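Local coordinates for protein serine protease inhibitor 1 (Coprinopsis cinerea, PDB 3VWC) that probably inhibits serine-type endopeptidases, as a single-chain beta-trefoil protein of the I66 inhibitor family, at residues A62-A65 / K70-A73. Numbering follows the deposited sequence.
Sequences APVA and KLFA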
loop_
_atom_site.group_PDB
_atom_site.type_symbol
_atom_site.label_atom_id
_atom_site.label_comp_id
_atom_site.label_asym_id
_atom_site.label_seq_id
_atom_site.Cartn_x
_atom_site.Cartn_y
_atom_site.Cartn_z
ATOM N N ALA A 62 -0.346 -12.382 3.486
ATOM C CA ALA A 62 -1.350 -12.423 2.436
ATOM C C ALA A 62 -1.109 -11.346 1.376
ATOM O O ALA A 62 -0.846 -10.167 1.736
ATOM C CB ALA A 62 -2.762 -12.275 3.011
ATOM N N PRO A 63 -1.356 -11.678 0.104
ATOM C CA PRO A 63 -1.070 -10.680 -0.937
ATOM C C PRO A 63 -2.225 -9.690 -0.961
ATOM O O PRO A 63 -3.363 -10.069 -0.689
ATOM C CB PRO A 63 -1.038 -11.517 -2.233
ATOM C CG PRO A 63 -1.958 -12.697 -1.957
ATOM C CD PRO A 63 -1.697 -13.001 -0.472
ATOM N N VAL A 64 -1.962 -8.423 -1.292
ATOM C CA VAL A 64 -3.026 -7.431 -1.328
ATOM C C VAL A 64 -3.559 -7.148 -2.719
ATOM O O VAL A 64 -2.846 -7.331 -3.742
ATOM C CB VAL A 64 -2.617 -6.130 -0.583
ATOM C CG1 VAL A 64 -2.119 -6.393 0.805
ATOM C CG2 VAL A 64 -1.451 -5.383 -1.284
ATOM N N ALA A 65 -4.820 -6.751 -2.793
ATOM C CA ALA A 65 -5.533 -6.610 -4.016
ATOM C C ALA A 65 -6.666 -5.615 -3.794
ATOM O O ALA A 65 -7.135 -5.452 -2.646
ATOM C CB ALA A 65 -6.078 -8.003 -4.439
ATOM N N LYS A 70 -11.155 -0.214 -2.533
ATOM C CA LYS A 70 -10.384 -0.344 -1.298
ATOM C C LYS A 70 -9.363 -1.424 -1.372
ATOM O O LYS A 70 -9.438 -2.375 -2.175
ATOM C CB LYS A 70 -11.343 -0.608 -0.109
ATOM C CG LYS A 70 -12.510 0.395 -0.047
ATOM C CD LYS A 70 -12.084 1.748 0.503
ATOM C CE LYS A 70 -13.305 2.616 0.843
ATOM N NZ LYS A 70 -14.002 2.148 2.069
ATOM N N LEU A 71 -8.388 -1.303 -0.473
ATOM C CA LEU A 71 -7.253 -2.255 -0.442
ATOM C C LEU A 71 -7.405 -3.338 0.610
ATOM O O LEU A 71 -7.648 -3.029 1.786
ATOM C CB LEU A 71 -5.947 -1.476 -0.210
ATOM C CG LEU A 71 -4.691 -2.318 -0.258
ATOM C CD1 LEU A 71 -4.458 -2.897 -1.661
ATOM C CD2 LEU A 71 -3.485 -1.453 0.165
ATOM N N PHE A 72 -7.352 -4.615 0.190
ATOM C CA PHE A 72 -7.483 -5.744 1.156
ATOM C C PHE A 72 -6.350 -6.734 1.024
ATOM O O PHE A 72 -5.771 -6.839 -0.056
ATOM C CB PHE A 72 -8.742 -6.550 0.864
ATOM C CG PHE A 72 -10.037 -5.783 1.062
ATOM C CD1 PHE A 72 -10.784 -6.013 2.221
ATOM C CD2 PHE A 72 -10.610 -5.044 0.039
ATOM C CE1 PHE A 72 -12.038 -5.391 2.356
ATOM C CE2 PHE A 72 -11.886 -4.436 0.122
ATOM C CZ PHE A 72 -12.629 -4.641 1.297
ATOM N N ALA A 73 -6.097 -7.467 2.094
ATOM C CA ALA A 73 -5.360 -8.715 2.037
ATOM C C ALA A 73 -6.282 -9.877 1.666
ATOM O O ALA A 73 -7.422 -10.001 2.185
ATOM C CB ALA A 73 -4.646 -8.950 3.306
#
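The two arms of a beta hairpin meet here, strand 62-67 running antiparallel to strand 70-73, and Ala65 and Phe72 form the hydrogen-bonded pair that ties them. Ala65 N donates to Phe72 O over 2.9 Å, and Phe72 N returns a straighter bond to Ala65 O, 3.0 Å long with 171° at the hydrogen. Phe72 O is used a second time: Val64 CA adds a bent CA-H...O contact at 3.1 Å. One step on, Val64 and Ala73 make the non-hydrogen-bonded pair, their CA atoms 4.3 Å apart. Within the beta-trefoil the hairpin lies between strands 54-59 and 31-35, and Val64, Leu71 and Ala73 share one face of the sheet. With CG of Leu71 anti to the backbone N (chi1 -176°) and chi2 at 65°, its CD1 reaches across to lie 3.9 Å from both CB and CG2 of Val64. Ile33 and Trp108 touch both of these side chains. Farther along, the methyls of Ala62 and Ala73 pack flank against flank, CB to CB 3.8 Å. Phe72 sits on the other face with Ala65; its end leads away from 62-65, and the side chain touches Pro30, Arg32 and Gln119, while the indole NE1 of Trp84 hydrogen-bonds to Val64 O.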